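Long-range contacts in metazoan TIR-STING fusion (Crassostrea gigas, PDB 6WT6), which is of undetermined function but joins a TIR domain to a STING ligand-binding domain in a single chain, as a metazoan TIR-STING fusion: residues Y31-S36 and N86-I91; D232-I237 and N337-M342. All coordinates share one frame; numbering follows the deposited sequence.

How the contacts relate
The two contacts sample one domain each of the TIR-STING fusion. Contact 1 pairs neighbouring central strands of the four-stranded parallel sheet of the TIR domain and is wholly buried. Contact 2 lies in the STING ligand-binding domain, where the loop leading into strand 238-243 meets the start of helix 341-356, and is only partly buried. The centres of contact 1 and contact 2 are 56 Å apart, and the nearest atoms of contact 1 and contact 2 are about 44 Å apart. Both segments of contact 1 precede those of contact 2 along the chain, and the two contacts lie on opposite sides of the chain's centre. One rests on a backbone ladder, the other on a serine hydroxyl and a water.

Contact 1: Y31-S36 and N86-I91; sequences YHAFIS and NVILVI
Five backbone hydrogen bonds zip 31-36 to 86-91 as parallel strands. The ladder starts with N86 N giving to H32 O from above the carbonyl plane, and F34 N then gives to N86 O in the plane of the N86 carbonyl. Further along, I88 N reaches F34 O at 2.7 Å, S36 N reaches I88 O, and V90 N meets S36 O at 3.2 Å, each nearly along the C=O axis. Two CA-H...O contacts, the shorter from A33 CA to N86 O at 3.2 Å, fill in between.

Apolar contacts line both faces. On the face of A33, I35 and I88, the CD1 tip of I88 lies 3.8 Å from A33 CB, while I35 CG2 meets V90 CG2 obliquely. On the face of F34 and S36, F34 has CG anti to its backbone N (chi1 172°) and runs beside V87, whose CG1 sits at the ring edge, 4.2 Å from F34 CD2; L89 CD2 touches S36 CB.

Polar side chains bond outside the pair: S36 OG to E104 OE2, N86 ND2 to C119 O, H32 NE2 to P23 O and H32 ND1 to T59 N. In the middle of the TIR domain's parallel sheet, the main chain thus carries the polar cohesion between strands, while neighbours satisfy these buried polar groups.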
ATOM      1  N   TYR A  31     -17.702   5.513 -20.687  1.00 49.67           N
ATOM      2  CA  TYR A  31     -18.913   4.757 -20.404  1.00 49.27           C
ATOM      3  C   TYR A  31     -19.516   5.234 -19.091  1.00 46.26           C
ATOM      4  O   TYR A  31     -18.795   5.599 -18.159  1.00 41.71           O
ATOM      5  CB  TYR A  31     -18.656   3.245 -20.306  1.00 47.32           C
ATOM      6  CG  TYR A  31     -17.867   2.650 -21.446  1.00 46.45           C
ATOM      7  CD1 TYR A  31     -18.424   2.523 -22.710  1.00 45.70           C
ATOM      8  CD2 TYR A  31     -16.572   2.188 -21.249  1.00 46.68           C
ATOM      9  CE1 TYR A  31     -17.707   1.969 -23.755  1.00 44.89           C
ATOM     10  CE2 TYR A  31     -15.848   1.631 -22.286  1.00 48.38           C
ATOM     11  CZ  TYR A  31     -16.419   1.525 -23.538  1.00 50.58           C
ATOM     12  OH  TYR A  31     -15.696   0.971 -24.571  1.00 57.83           O
ATOM     13  N   HIS A  32     -20.850   5.214 -19.022  1.00 48.88           N
ATOM     14  CA  HIS A  32     -21.523   5.473 -17.754  1.00 50.90           C
ATOM     15  C   HIS A  32     -21.376   4.294 -16.800  1.00 51.48           C
ATOM     16  O   HIS A  32     -21.222   4.486 -15.589  1.00 53.96           O
ATOM     17  CB  HIS A  32     -23.004   5.781 -17.986  1.00 54.69           C
ATOM     18  CG  HIS A  32     -23.254   7.109 -18.632  1.00 57.47           C
ATOM     19  ND1 HIS A  32     -23.285   7.278 -19.999  1.00 59.35           N
ATOM     20  CD2 HIS A  32     -23.485   8.330 -18.096  1.00 57.34           C
ATOM     21  CE1 HIS A  32     -23.522   8.546 -20.279  1.00 59.01           C
ATOM     22  NE2 HIS A  32     -23.648   9.207 -19.142  1.00 58.60           N
ATOM     23  N   ALA A  33     -21.425   3.070 -17.320  1.00 48.62           N
ATOM     24  CA  ALA A  33     -21.387   1.899 -16.459  1.00 47.24           C
ATOM     25  C   ALA A  33     -20.703   0.740 -17.167  1.00 48.22           C
ATOM     26  O   ALA A  33     -20.933   0.501 -18.356  1.00 51.64           O
ATOM     27  CB  ALA A  33     -22.795   1.484 -16.020  1.00 46.89           C
ATOM     28  N   PHE A  34     -19.855   0.031 -16.429  1.00 47.14           N
ATOM     29  CA  PHE A  34     -19.321  -1.251 -16.857  1.00 51.48           C
ATOM     30  C   PHE A  34     -20.107  -2.349 -16.159  1.00 50.86           C
ATOM     31  O   PHE A  34     -20.227  -2.347 -14.930  1.00 47.71           O
ATOM     32  CB  PHE A  34     -17.832  -1.382 -16.533  1.00 55.55           C
ATOM     33  CG  PHE A  34     -17.271  -2.758 -16.789  1.00 56.26           C
ATOM     34  CD1 PHE A  34     -17.028  -3.191 -18.083  1.00 60.24           C
ATOM     35  CD2 PHE A  34     -16.980  -3.613 -15.739  1.00 56.09           C
ATOM     36  CE1 PHE A  34     -16.510  -4.454 -18.324  1.00 59.14           C
ATOM     37  CE2 PHE A  34     -16.461  -4.878 -15.974  1.00 57.24           C
ATOM     38  CZ  PHE A  34     -16.226  -5.297 -17.269  1.00 58.28           C
ATOM     39  N   ILE A  35     -20.647  -3.272 -16.944  1.00 54.32           N
ATOM     40  CA  ILE A  35     -21.412  -4.395 -16.418  1.00 59.21           C
ATOM     41  C   ILE A  35     -20.457  -5.572 -16.252  1.00 62.01           C
ATOM     42  O   ILE A  35     -20.030  -6.184 -17.234  1.00 64.08           O
ATOM     43  CB  ILE A  35     -22.593  -4.740 -17.332  1.00 61.16           C
ATOM     44  CG1 ILE A  35     -23.590  -3.583 -17.346  1.00 61.41           C
ATOM     45  CG2 ILE A  35     -23.269  -6.025 -16.882  1.00 63.36           C
ATOM     46  CD1 ILE A  35     -24.783  -3.810 -18.232  1.00 62.66           C
ATOM     47  N   SER A  36     -20.108  -5.875 -15.004  1.00 62.11           N
ATOM     48  CA  SER A  36     -19.238  -6.994 -14.672  1.00 63.71           C
ATOM     49  C   SER A  36     -20.104  -8.204 -14.342  1.00 58.97           C
ATOM     50  O   SER A  36     -20.886  -8.171 -13.386  1.00 55.74           O
ATOM     51  CB  SER A  36     -18.325  -6.645 -13.498  1.00 72.69           C
ATOM     52  OG  SER A  36     -17.396  -7.682 -13.243  1.00 82.21           O
ATOM     53  N   ASN A  86     -19.425   4.231 -13.302  1.00 46.89           N
ATOM     54  CA  ASN A  86     -19.893   3.250 -12.338  1.00 48.99           C
ATOM     55  C   ASN A  86     -19.566   1.842 -12.829  1.00 49.48           C
ATOM     56  O   ASN A  86     -19.384   1.603 -14.026  1.00 51.48           O
ATOM     57  CB  ASN A  86     -21.404   3.387 -12.088  1.00 52.12           C
ATOM     58  CG  ASN A  86     -21.762   4.672 -11.352  1.00 52.08           C
ATOM     59  OD1 ASN A  86     -21.929   5.728 -11.963  1.00 54.00           O
ATOM     60  ND2 ASN A  86     -21.894   4.583 -10.034  1.00 50.05           N
ATOM     61  N   VAL A  87     -19.475   0.910 -11.885  1.00 44.83           N
ATOM     62  CA  VAL A  87     -19.307  -0.509 -12.181  1.00 45.11           C
ATOM     63  C   VAL A  87     -20.492  -1.248 -11.577  1.00 46.31           C
ATOM     64  O   VAL A  87     -20.717  -1.181 -10.360  1.00 44.38           O
ATOM     65  CB  VAL A  87     -17.980  -1.066 -11.637  1.00 40.75           C
ATOM     66  CG1 VAL A  87     -17.930  -2.576 -11.804  1.00 40.87           C
ATOM     67  CG2 VAL A  87     -16.806  -0.419 -12.349  1.00 39.48           C
ATOM     68  N   ILE A  88     -21.247  -1.947 -12.419  1.00 50.75           N
ATOM     69  CA  ILE A  88     -22.417  -2.708 -11.996  1.00 51.61           C
ATOM     70  C   ILE A  88     -22.000  -4.162 -11.805  1.00 55.17           C
ATOM     71  O   ILE A  88     -21.576  -4.826 -12.759  1.00 58.49           O
ATOM     72  CB  ILE A  88     -23.558  -2.586 -13.017  1.00 53.00           C
ATOM     73  CG1 ILE A  88     -24.106  -1.156 -13.042  1.00 52.42           C
ATOM     74  CG2 ILE A  88     -24.666  -3.577 -12.711  1.00 51.30           C
ATOM     75  CD1 ILE A  88     -25.113  -0.909 -14.141  1.00 53.98           C
ATOM     76  N   LEU A  89     -22.110  -4.656 -10.573  1.00 55.53           N
ATOM     77  CA  LEU A  89     -21.780  -6.037 -10.239  1.00 54.00           C
ATOM     78  C   LEU A  89     -23.053  -6.873 -10.252  1.00 60.06           C
ATOM     79  O   LEU A  89     -23.992  -6.589  -9.502  1.00 65.28           O
ATOM     80  CB  LEU A  89     -21.105  -6.125  -8.869  1.00 51.97           C
ATOM     81  CG  LEU A  89     -19.756  -5.430  -8.665  1.00 53.79           C
ATOM     82  CD1 LEU A  89     -19.284  -5.623  -7.230  1.00 56.79           C
ATOM     83  CD2 LEU A  89     -18.717  -5.950  -9.645  1.00 53.17           C
ATOM     84  N   VAL A  90     -23.081  -7.901 -11.099  1.00 62.13           N
ATOM     85  CA  VAL A  90     -24.207  -8.828 -11.176  1.00 63.86           C
ATOM     86  C   VAL A  90     -23.865 -10.019 -10.285  1.00 68.13           C
ATOM     87  O   VAL A  90     -23.152 -10.937 -10.697  1.00 69.25           O
ATOM     88  CB  VAL A  90     -24.492  -9.260 -12.614  1.00 63.33           C
ATOM     89  CG1 VAL A  90     -25.735 -10.136 -12.665  1.00 63.10           C
ATOM     90  CG2 VAL A  90     -24.648  -8.044 -13.514  1.00 63.45           C
ATOM     91  N   ILE A  91     -24.384 -10.008  -9.062  1.00 70.45           N
ATOM     92  CA  ILE A  91     -24.012 -10.971  -8.032  1.00 74.37           C
ATOM     93  C   ILE A  91     -25.195 -11.901  -7.801  1.00 78.55           C
ATOM     94  O   ILE A  91     -26.221 -11.497  -7.237  1.00 79.49           O
ATOM     95  CB  ILE A  91     -23.591 -10.274  -6.733  1.00 73.26           C
ATOM     96  CG1 ILE A  91     -22.370  -9.386  -6.987  1.00 71.92           C
ATOM     97  CG2 ILE A  91     -23.305 -11.303  -5.651  1.00 72.16           C
ATOM     98  CD1 ILE A  91     -21.829  -8.723  -5.744  1.00 70.50           C
TER

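Contact 2: D232-I237 and N337-M342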
ATOM      1  N   ASP A 232      21.686  17.050   8.618  1.00 32.40           N
ATOM      2  CA  ASP A 232      21.086  18.366   8.434  1.00 40.83           C
ATOM      3  C   ASP A 232      20.276  18.815   9.640  1.00 44.88           C
ATOM      4  O   ASP A 232      19.826  19.965   9.669  1.00 45.87           O
ATOM      5  CB  ASP A 232      20.195  18.375   7.191  1.00 43.73           C
ATOM      6  CG  ASP A 232      20.990  18.267   5.908  1.00 48.49           C
ATOM      7  OD1 ASP A 232      22.165  18.684   5.913  1.00 52.77           O
ATOM      8  OD2 ASP A 232      20.444  17.769   4.900  1.00 48.88           O
ATOM      9  N   GLU A 233      20.067  17.938  10.624  1.00 43.06           N
ATOM     10  CA  GLU A 233      19.330  18.307  11.825  1.00 39.88           C
ATOM     11  C   GLU A 233      20.204  18.993  12.863  1.00 40.03           C
ATOM     12  O   GLU A 233      19.673  19.684  13.740  1.00 38.91           O
ATOM     13  CB  GLU A 233      18.684  17.072  12.455  1.00 39.33           C
ATOM     14  CG  GLU A 233      17.348  16.691  11.850  1.00 44.86           C
ATOM     15  CD  GLU A 233      16.209  17.555  12.359  1.00 50.74           C
ATOM     16  OE1 GLU A 233      16.362  18.178  13.430  1.00 53.81           O
ATOM     17  OE2 GLU A 233      15.162  17.610  11.683  1.00 51.74           O
ATOM     18  N   SER A 234      21.524  18.818  12.786  1.00 37.61           N
ATOM     19  CA  SER A 234      22.425  19.438  13.749  1.00 37.96           C
ATOM     20  C   SER A 234      23.851  19.409  13.221  1.00 41.36           C
ATOM     21  O   SER A 234      24.305  18.378  12.713  1.00 40.34           O
ATOM     22  CB  SER A 234      22.344  18.730  15.108  1.00 37.06           C
ATOM     23  OG  SER A 234      23.227  19.317  16.052  1.00 36.37           O
ATOM     24  N   SER A 235      24.547  20.542  13.348  1.00 43.70           N
ATOM     25  CA  SER A 235      25.949  20.608  12.968  1.00 46.44           C
ATOM     26  C   SER A 235      26.834  19.737  13.852  1.00 49.05           C
ATOM     27  O   SER A 235      27.994  19.500  13.493  1.00 50.56           O
ATOM     28  CB  SER A 235      26.424  22.056  13.014  1.00 49.04           C
ATOM     29  OG  SER A 235      26.390  22.554  14.344  1.00 53.20           O
ATOM     30  N   LEU A 236      26.317  19.252  14.983  1.00 46.41           N
ATOM     31  CA  LEU A 236      27.063  18.349  15.851  1.00 44.61           C
ATOM     32  C   LEU A 236      26.997  16.896  15.393  1.00 40.55           C
ATOM     33  O   LEU A 236      27.636  16.037  16.013  1.00 37.90           O
ATOM     34  CB  LEU A 236      26.548  18.472  17.287  1.00 43.19           C
ATOM     35  CG  LEU A 236      26.715  19.870  17.889  1.00 48.77           C
ATOM     36  CD1 LEU A 236      26.041  19.981  19.255  1.00 45.41           C
ATOM     37  CD2 LEU A 236      28.191  20.223  17.978  1.00 48.72           C
ATOM     38  N   ILE A 237      26.249  16.601  14.334  1.00 42.00           N
ATOM     39  CA  ILE A 237      26.220  15.278  13.719  1.00 38.60           C
ATOM     40  C   ILE A 237      27.156  15.312  12.518  1.00 43.26           C
ATOM     41  O   ILE A 237      26.941  16.090  11.579  1.00 48.17           O
ATOM     42  CB  ILE A 237      24.795  14.886  13.300  1.00 33.80           C
ATOM     43  CG1 ILE A 237      23.828  15.029  14.480  1.00 35.55           C
ATOM     44  CG2 ILE A 237      24.773  13.471  12.742  1.00 29.18           C
ATOM     45  CD1 ILE A 237      22.363  14.909  14.089  1.00 34.83           C
ATOM     46  N   ASN A 337      14.895  22.781  17.315  1.00 32.43           N
ATOM     47  CA  ASN A 337      15.973  23.396  16.553  1.00 30.82           C
ATOM     48  C   ASN A 337      17.314  23.409  17.268  1.00 35.27           C
ATOM     49  O   ASN A 337      18.336  23.623  16.609  1.00 37.89           O
ATOM     50  CB  ASN A 337      15.618  24.845  16.188  1.00 33.60           C
ATOM     51  CG  ASN A 337      14.431  24.937  15.266  1.00 31.15           C
ATOM     52  OD1 ASN A 337      14.203  24.056  14.440  1.00 33.82           O
ATOM     53  ND2 ASN A 337      13.665  26.013  15.396  1.00 30.94           N
ATOM     54  N   SER A 338      17.335  23.215  18.587  1.00 36.97           N
ATOM     55  CA  SER A 338      18.589  23.244  19.328  1.00 36.73           C
ATOM     56  C   SER A 338      19.558  22.205  18.782  1.00 33.06           C
ATOM     57  O   SER A 338      19.159  21.112  18.372  1.00 28.20           O
ATOM     58  CB  SER A 338      18.337  22.990  20.813  1.00 39.29           C
ATOM     59  OG  SER A 338      19.556  22.968  21.533  1.00 45.00           O
ATOM     60  N   SER A 339      20.845  22.563  18.771  1.00 34.12           N
ATOM     61  CA  SER A 339      21.876  21.650  18.295  1.00 36.63           C
ATOM     62  C   SER A 339      22.059  20.446  19.208  1.00 38.63           C
ATOM     63  O   SER A 339      22.703  19.476  18.804  1.00 36.65           O
ATOM     64  CB  SER A 339      23.205  22.390  18.147  1.00 38.20           C
ATOM     65  OG  SER A 339      23.192  23.225  17.009  1.00 44.22           O
ATOM     66  N   ASP A 340      21.525  20.492  20.428  1.00 42.07           N
ATOM     67  CA  ASP A 340      21.662  19.388  21.369  1.00 42.72           C
ATOM     68  C   ASP A 340      20.553  18.357  21.240  1.00 37.65           C
ATOM     69  O   ASP A 340      20.724  17.224  21.705  1.00 38.28           O
ATOM     70  CB  ASP A 340      21.667  19.908  22.807  1.00 43.63           C
ATOM     71  CG  ASP A 340      22.829  20.824  23.085  1.00 50.83           C
ATOM     72  OD1 ASP A 340      23.750  20.882  22.246  1.00 52.77           O
ATOM     73  OD2 ASP A 340      22.819  21.493  24.143  1.00 57.37           O
ATOM     74  N   ALA A 341      19.423  18.726  20.636  1.00 32.68           N
ATOM     75  CA  ALA A 341      18.226  17.897  20.722  1.00 33.11           C
ATOM     76  C   ALA A 341      18.406  16.583  19.969  1.00 34.42           C
ATOM     77  O   ALA A 341      18.255  15.499  20.545  1.00 34.29           O
ATOM     78  CB  ALA A 341      17.020  18.677  20.197  1.00 22.00           C
ATOM     79  N   MET A 342      18.720  16.657  18.678  1.00 34.38           N
ATOM     80  CA  MET A 342      18.846  15.440  17.882  1.00 35.70           C
ATOM     81  C   MET A 342      20.071  14.629  18.303  1.00 35.33           C
ATOM     82  O   MET A 342      19.972  13.401  18.419  1.00 35.99           O
ATOM     83  CB  MET A 342      18.895  15.762  16.385  1.00 38.38           C
ATOM     84  CG  MET A 342      18.942  14.535  15.491  1.00 49.95           C
ATOM     85  SD  MET A 342      17.392  13.618  15.507  1.00 58.21           S
ATOM     86  CE  MET A 342      16.267  14.909  14.993  1.00 61.36           C
TER
HETATM   87  O   HOH W   1      19.307  18.815  17.074  1.00 21.18           O
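S234 OG is held by two hydrogen bonds, one given and one received. It donates to S339 O at 2.8 Å, meeting a lone pair in the carbonyl plane with a C=O...O angle of 118°, and it accepts from L236 N at 3.3 Å, closing an ST turn. With OG anti to the backbone N (chi1 179°), the two bonds fix the rotation of the hydroxyl and tie the loop to the residues that lead into helix 341-356.

A water forms a second polar link. It accepts from M342 N at 2.8 Å; S338 O is its close acceptor at 2.6 Å and E233 O a weak, long one, the acceptors in reach outnumbering its protons.

Van der Waals contacts flank these bonds. M342, bent at chi2 and chi3, crosses both E233 and I237 obliquely: its CG makes an apolar contact with I237 CD1 at 3.7 Å, while its CE methyl packs against E233 CG and the carboxylate, 3.6 Å from E233 OE1. E233 OE2 has a long, weak ion pair with R227. L236 CD1 lies 3.4 Å from S339 O, close to the carbonyl that S234 OG grips. P343, next along the helix, touches S234, L236 and I237.

S338 OG takes a weak capping bond from D340 N where the chain turns into the helix. Together, the ST turn, the type I beta turn S234-I237 and this capped entry join a loop of the STING ligand-binding domain to helix 341-356.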